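Local coordinates for carbohydrate-binding protein (Flavonifractor plautii, PDB 6N1B) that probably removes the N-acetyl group from the terminal N-acetylgalactosamine of the blood group A antigen, and here binds the blood group B trisaccharide, at residues Asp49-His54 with Ile386-Tyr391; Gln333-Ser338 with Trp355-Gln360. All blocks are in the same frame, centred on the assembly; numbering follows the deposited sequence.

Contact 1 of 2, residues Asp49-His54 with Ile386-Tyr391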
loop_
_atom_site.group_PDB
_atom_site.type_symbol
_atom_site.label_atom_id
_atom_site.label_comp_id
_atom_site.label_asym_id
_atom_site.label_seq_id
_atom_site.Cartn_x
_atom_site.Cartn_y
_atom_site.Cartn_z
ATOM N N ASP A 49 -1.043 -12.947 17.098
ATOM C CA ASP A 49 -0.851 -11.513 17.189
ATOM C C ASP A 49 -0.086 -10.980 15.973
ATOM O O ASP A 49 0.677 -11.649 15.347
ATOM C CB ASP A 49 -0.028 -11.219 18.460
ATOM C CG ASP A 49 -0.793 -11.332 19.763
ATOM O OD1 ASP A 49 -2.026 -11.399 19.789
ATOM O OD2 ASP A 49 -0.102 -11.348 20.798
ATOM N N ASP A 50 -0.196 -9.636 15.798
ATOM C CA ASP A 50 0.716 -8.894 14.973
ATOM C C ASP A 50 0.700 -9.303 13.466
ATOM O O ASP A 50 1.681 -9.141 12.755
ATOM C CB ASP A 50 2.117 -8.818 15.501
ATOM C CG ASP A 50 2.189 -8.185 16.865
ATOM O OD1 ASP A 50 1.394 -7.297 17.151
ATOM O OD2 ASP A 50 2.956 -8.658 17.719
ATOM N N GLN A 51 -0.464 -9.822 13.027
ATOM C CA GLN A 51 -0.676 -10.066 11.612
ATOM C C GLN A 51 -1.045 -8.724 10.902
ATOM O O GLN A 51 -1.901 -8.004 11.415
ATOM C CB GLN A 51 -1.720 -11.148 11.372
ATOM C CG GLN A 51 -1.338 -12.511 11.955
ATOM C CD GLN A 51 -2.377 -13.524 11.655
ATOM O OE1 GLN A 51 -2.589 -13.801 10.459
ATOM N NE2 GLN A 51 -3.053 -14.057 12.664
ATOM N N VAL A 52 -0.402 -8.526 9.742
ATOM C CA VAL A 52 -0.408 -7.225 9.129
ATOM C C VAL A 52 -0.286 -7.411 7.605
ATOM O O VAL A 52 0.262 -8.402 7.113
ATOM C CB VAL A 52 0.726 -6.310 9.619
ATOM C CG1 VAL A 52 0.491 -5.844 11.075
ATOM C CG2 VAL A 52 2.091 -6.995 9.507
ATOM N N THR A 53 -0.825 -6.373 6.868
ATOM C CA THR A 53 -0.748 -6.370 5.402
ATOM C C THR A 53 -0.725 -4.980 4.863
ATOM O O THR A 53 -0.969 -3.998 5.573
ATOM C CB THR A 53 -1.965 -7.239 4.853
ATOM O OG1 THR A 53 -1.694 -7.578 3.509
ATOM C CG2 THR A 53 -3.245 -6.468 4.962
ATOM N N HIS A 54 -0.475 -4.952 3.560
ATOM C CA HIS A 54 -0.638 -3.714 2.805
ATOM C C HIS A 54 0.101 -2.494 3.391
ATOM O O HIS A 54 -0.485 -1.472 3.761
ATOM C CB HIS A 54 -2.108 -3.406 2.573
ATOM C CG HIS A 54 -2.451 -2.444 1.470
ATOM N ND1 HIS A 54 -2.126 -1.088 1.372
ATOM C CD2 HIS A 54 -3.252 -2.811 0.409
ATOM C CE1 HIS A 54 -2.737 -0.676 0.227
ATOM N NE2 HIS A 54 -3.369 -1.690 -0.344
ATOM N N ILE A 386 -1.783 -16.855 7.481
ATOM C CA ILE A 386 -1.133 -15.852 8.324
ATOM C C ILE A 386 -0.644 -14.728 7.412
ATOM O O ILE A 386 -0.079 -14.931 6.365
ATOM C CB ILE A 386 0.052 -16.434 9.118
ATOM C CG1 ILE A 386 -0.387 -17.451 10.149
ATOM C CG2 ILE A 386 0.884 -15.354 9.802
ATOM C CD1 ILE A 386 -1.056 -16.878 11.402
ATOM N N TRP A 387 -0.894 -13.495 7.867
ATOM C CA TRP A 387 -0.564 -12.263 7.144
ATOM C C TRP A 387 0.673 -11.596 7.750
ATOM O O TRP A 387 0.618 -11.240 8.964
ATOM C CB TRP A 387 -1.715 -11.241 7.193
ATOM C CG TRP A 387 -3.083 -11.708 6.777
ATOM C CD1 TRP A 387 -3.885 -12.549 7.422
ATOM C CD2 TRP A 387 -3.809 -11.278 5.582
ATOM N NE1 TRP A 387 -5.138 -12.677 6.782
ATOM C CE2 TRP A 387 -5.080 -11.915 5.622
ATOM C CE3 TRP A 387 -3.506 -10.432 4.554
ATOM C CZ2 TRP A 387 -6.059 -11.697 4.676
ATOM C CZ3 TRP A 387 -4.469 -10.245 3.527
ATOM C CH2 TRP A 387 -5.716 -10.880 3.628
ATOM N N ARG A 388 1.704 -11.322 6.960
ATOM C CA ARG A 388 2.853 -10.561 7.445
ATOM C C ARG A 388 3.389 -9.614 6.359
ATOM O O ARG A 388 3.039 -9.697 5.163
ATOM C CB ARG A 388 4.048 -11.531 7.789
ATOM C CG ARG A 388 3.820 -12.601 8.824
ATOM C CD ARG A 388 3.517 -12.058 10.217
ATOM N NE ARG A 388 3.409 -13.198 11.109
ATOM C CZ ARG A 388 2.903 -13.171 12.315
ATOM N NH1 ARG A 388 2.433 -12.027 12.845
ATOM N NH2 ARG A 388 2.846 -14.310 13.033
ATOM N N ILE A 389 4.301 -8.733 6.800
ATOM C CA ILE A 389 5.043 -7.807 5.931
ATOM C C ILE A 389 6.513 -8.078 6.073
ATOM O O ILE A 389 7.046 -8.109 7.208
ATOM C CB ILE A 389 4.773 -6.318 6.350
ATOM C CG1 ILE A 389 3.307 -5.962 6.112
ATOM C CG2 ILE A 389 5.690 -5.381 5.595
ATOM C CD1 ILE A 389 2.871 -4.671 6.862
ATOM N N GLY A 390 7.172 -8.252 4.925
ATOM C CA GLY A 390 8.612 -8.426 4.821
ATOM C C GLY A 390 9.271 -7.463 3.847
ATOM O O GLY A 390 8.678 -6.417 3.570
ATOM N N TYR A 391 10.448 -7.833 3.327
ATOM C CA TYR A 391 11.239 -6.926 2.582
ATOM C C TYR A 391 12.058 -7.647 1.564
ATOM O O TYR A 391 12.554 -8.778 1.782
ATOM C CB TYR A 391 12.174 -6.152 3.547
ATOM C CG TYR A 391 13.061 -5.099 2.894
ATOM C CD1 TYR A 391 12.582 -3.860 2.514
ATOM C CD2 TYR A 391 14.393 -5.393 2.625
ATOM C CE1 TYR A 391 13.377 -2.942 1.853
ATOM C CE2 TYR A 391 15.219 -4.423 1.977
ATOM C CZ TYR A 391 14.675 -3.197 1.633
ATOM O OH TYR A 391 15.522 -2.266 0.974
HETATM O O HOH W 1 2.273 -13.829 15.904
#
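Gln51, Val52 and Thr53 meet Ile386 to Ile389 at a buried junction between the first and last blades of the five-bladed beta-propeller, strand 52-60 belonging to the first sheet in chain order and strand 385-395 to the last, so the contact lies where the ring closes. The strand axes cross at 62°, so backbone pairing is brief: Val52 N donates to Trp387 O at 3.0 Å, and side chains do most of the remaining joining. Gln51 extends its chain beyond CG (chi2 -178°), which carries OE1 to Trp387 N at 3.1 Å and into the plane of the indole at its CD1 edge. The other amide atom, NE2, is held by Asp383 and by Ala48 O. Ile386 CD1 lies against the same amide, 3.6 Å from Gln51 CD. Thr53 runs alongside the indole, its OG1 3.5 Å from Trp387 CE3 at the ring edge. Val52 CG2 meets Ile389 CD1 at 3.6 Å, the side chains roughly perpendicular. Arg388 bends back at chi2 (-63°), bringing NH1 within 3.1 Å of Asp49 O, near the guanidinium plane; Asp50 O takes a second, weak bond from NH1. A water links Arg388 NH2 to Asp49 O. Asp50 OD2 stands off at 5.9 Å from Arg388 NH1 and probably adds only diffuse attraction; the bonds to carbonyls and water probably help hold the 49-51 turn by its main chain.

Contact 2 of 2, residues Gln333-Ser338 with Trp355-Gln360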
loop_
_atom_site.group_PDB
_atom_site.type_symbol
_atom_site.label_atom_id
_atom_site.label_comp_id
_atom_site.label_asym_id
_atom_site.label_seq_id
_atom_site.Cartn_x
_atom_site.Cartn_y
_atom_site.Cartn_z
ATOM N N GLN A 333 0.574 -16.286 -1.468
ATOM C CA GLN A 333 0.505 -15.217 -2.470
ATOM C C GLN A 333 1.390 -14.077 -2.026
ATOM O O GLN A 333 1.568 -13.919 -0.788
ATOM C CB GLN A 333 -0.932 -14.749 -2.687
ATOM C CG GLN A 333 -1.481 -13.830 -1.655
ATOM C CD GLN A 333 -2.976 -13.685 -1.691
ATOM O OE1 GLN A 333 -3.578 -13.355 -2.865
ATOM N NE2 GLN A 333 -3.630 -13.830 -0.630
ATOM N N ILE A 334 1.868 -13.284 -3.007
ATOM C CA ILE A 334 2.397 -11.999 -2.669
ATOM C C ILE A 334 1.286 -10.997 -2.689
ATOM O O ILE A 334 0.462 -10.986 -3.652
ATOM C CB ILE A 334 3.558 -11.572 -3.560
ATOM C CG1 ILE A 334 4.634 -12.665 -3.675
ATOM C CG2 ILE A 334 4.115 -10.284 -3.128
ATOM C CD1 ILE A 334 5.245 -13.056 -2.384
ATOM N N TYR A 335 1.177 -10.210 -1.632
ATOM C CA TYR A 335 0.104 -9.235 -1.468
ATOM C C TYR A 335 0.661 -7.814 -1.740
ATOM O O TYR A 335 1.766 -7.653 -2.220
ATOM C CB TYR A 335 -0.576 -9.393 -0.065
ATOM C CG TYR A 335 -2.065 -9.153 -0.084
ATOM C CD1 TYR A 335 -2.878 -10.210 -0.611
ATOM C CD2 TYR A 335 -2.705 -8.008 0.312
ATOM C CE1 TYR A 335 -4.268 -10.025 -0.715
ATOM C CE2 TYR A 335 -4.053 -7.793 0.199
ATOM C CZ TYR A 335 -4.839 -8.860 -0.340
ATOM O OH TYR A 335 -6.219 -8.646 -0.517
ATOM N N ARG A 336 -0.167 -6.804 -1.473
ATOM C CA ARG A 336 0.205 -5.475 -1.868
ATOM C C ARG A 336 1.496 -5.019 -1.295
ATOM O O ARG A 336 1.771 -5.252 -0.108
ATOM C CB ARG A 336 -0.955 -4.524 -1.494
ATOM C CG ARG A 336 -0.837 -3.137 -2.154
ATOM C CD ARG A 336 -0.026 -2.058 -1.414
ATOM N NE ARG A 336 -0.349 -0.767 -2.052
ATOM C CZ ARG A 336 0.155 0.414 -1.670
ATOM N NH1 ARG A 336 1.056 0.493 -0.714
ATOM N NH2 ARG A 336 -0.179 1.490 -2.346
ATOM N N SER A 337 2.321 -4.391 -2.110
ATOM C CA SER A 337 3.689 -4.053 -1.744
ATOM C C SER A 337 3.937 -2.581 -1.987
ATOM O O SER A 337 3.289 -1.954 -2.858
ATOM C CB SER A 337 4.617 -4.941 -2.517
ATOM O OG SER A 337 4.342 -6.339 -2.194
ATOM N N SER A 338 4.851 -1.962 -1.266
ATOM C CA SER A 338 5.253 -0.574 -1.402
ATOM C C SER A 338 6.724 -0.512 -1.707
ATOM O O SER A 338 7.471 -1.340 -1.276
ATOM C CB SER A 338 4.879 0.149 -0.117
ATOM O OG SER A 338 5.233 1.506 -0.143
ATOM N N TRP A 355 8.948 -3.198 0.360
ATOM C CA TRP A 355 8.248 -3.727 1.584
ATOM C C TRP A 355 7.077 -4.464 1.052
ATOM O O TRP A 355 6.124 -3.882 0.510
ATOM C CB TRP A 355 7.909 -2.590 2.535
ATOM C CG TRP A 355 9.113 -1.925 3.151
ATOM C CD1 TRP A 355 9.613 -2.230 4.370
ATOM C CD2 TRP A 355 9.958 -0.883 2.601
ATOM N NE1 TRP A 355 10.746 -1.460 4.568
ATOM C CE2 TRP A 355 10.958 -0.604 3.534
ATOM C CE3 TRP A 355 9.953 -0.125 1.407
ATOM C CZ2 TRP A 355 11.953 0.319 3.289
ATOM C CZ3 TRP A 355 10.896 0.801 1.184
ATOM C CH2 TRP A 355 11.910 1.016 2.121
ATOM N N TYR A 356 7.128 -5.826 1.098
ATOM C CA TYR A 356 6.095 -6.657 0.533
ATOM C C TYR A 356 5.264 -7.322 1.563
ATOM O O TYR A 356 5.812 -7.863 2.540
ATOM C CB TYR A 356 6.641 -7.670 -0.492
ATOM C CG TYR A 356 7.349 -8.917 0.014
ATOM C CD1 TYR A 356 8.720 -8.891 0.292
ATOM C CD2 TYR A 356 6.711 -10.073 0.092
ATOM C CE1 TYR A 356 9.411 -10.075 0.655
ATOM C CE2 TYR A 356 7.361 -11.249 0.400
ATOM C CZ TYR A 356 8.684 -11.293 0.661
ATOM O OH TYR A 356 9.376 -12.420 0.958
ATOM N N SER A 357 3.959 -7.329 1.422
ATOM C CA SER A 357 3.138 -8.173 2.259
ATOM C C SER A 357 2.862 -9.490 1.586
ATOM O O SER A 357 3.000 -9.605 0.328
ATOM C CB SER A 357 1.905 -7.444 2.748
ATOM O OG SER A 357 0.960 -7.144 1.703
ATOM N N ALA A 358 2.562 -10.509 2.383
ATOM C CA ALA A 358 2.311 -11.848 1.844
ATOM C C ALA A 358 1.526 -12.642 2.872
ATOM O O ALA A 358 1.286 -12.208 3.987
ATOM C CB ALA A 358 3.600 -12.532 1.445
ATOM N N LEU A 359 1.107 -13.829 2.426
ATOM C CA LEU A 359 0.344 -14.764 3.286
ATOM C C LEU A 359 0.949 -16.159 3.149
ATOM O O LEU A 359 1.414 -16.524 2.083
ATOM C CB LEU A 359 -1.135 -14.831 2.865
ATOM C CG LEU A 359 -1.986 -13.611 3.123
ATOM C CD1 LEU A 359 -1.785 -12.491 2.125
ATOM C CD2 LEU A 359 -3.420 -14.005 3.175
ATOM N N GLN A 360 0.825 -16.899 4.286
ATOM C CA GLN A 360 1.152 -18.303 4.353
ATOM C C GLN A 360 -0.110 -19.067 4.360
ATOM O O GLN A 360 -1.085 -18.747 5.078
ATOM C CB GLN A 360 1.991 -18.600 5.598
ATOM C CG GLN A 360 2.437 -20.059 5.639
ATOM C CD GLN A 360 3.388 -20.432 6.762
ATOM O OE1 GLN A 360 3.896 -19.569 7.485
ATOM N NE2 GLN A 360 3.571 -21.771 6.907
#
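Ser357 and the Tyr335-Arg336 pair meet at a beta bulge in the antiparallel hairpin of strands 333-342 and 351-361, within one sheet of the five-bladed propeller. Gln333 faces Leu359 and Ile334 faces Ala358 before the bulge; beyond it the register has slipped by one residue, pairing Ser337 with Tyr356 and Ser338 with Trp355. At the bulge, Tyr335 N donates to Ser357 O at 2.7 Å, coming from above the carbonyl plane. Ser357 N returns only a weak bond to Arg336 O, but its hydroxyl adds a shorter one: a chi1 of 68° tucks OG back over its own main chain, and it reaches Arg336 O at 2.7 Å. One carbonyl oxygen thus takes two donors from a single residue. The same OG touches Tyr335 CB at 3.2 Å and lies near the plane of the phenol ring at its edge. On one face of the sheet, Ile334 CD1 packs on Tyr356 CE2 at 3.9 Å. On the other side, Leu359 CD1 meets Tyr335 CD1 at 3.7 Å and also lies against the side chain of Gln333. Farther out, Tyr335 belongs to the glycan pocket and touches the bound alpha-galactose, its OH hydrogen-bonded to Trp271 of the same pocket. Arg336 points away from the hairpin partner and reaches Asp56 and Asp122, both ligands of a calcium ion; the bulge is thus consistent with setting consecutive residues at the sugar and beside the metal site. Ser337 OG probably steadies the bulge from within its own strand, bonding to Tyr335 O at 2.9 Å while pressing on Tyr356 CB at 3.2 Å.

How the contacts relate
Both contacts draw on the sheet containing strands 351-361 and 385-395, which are neighbours in it: probable backbone bonds join Gly390 N to Tyr356 O and Arg388 O to Ala358 N. Contact 2 is buried throughout and lies within that sheet, so regular antiparallel bonding dominates, interrupted by the bulge. Contact 1 joins this sheet to strand 52-60, uses mostly side-chain bonds, and runs out to exposed Asp49 at one end. The hairpin of contact 2 lies in the chain between the two segments of contact 1. They meet beside the glycan pocket, where Thr53 OG1 bonds to Ser357 OG and the rings of Trp387 and Tyr335 stack edge-to-face.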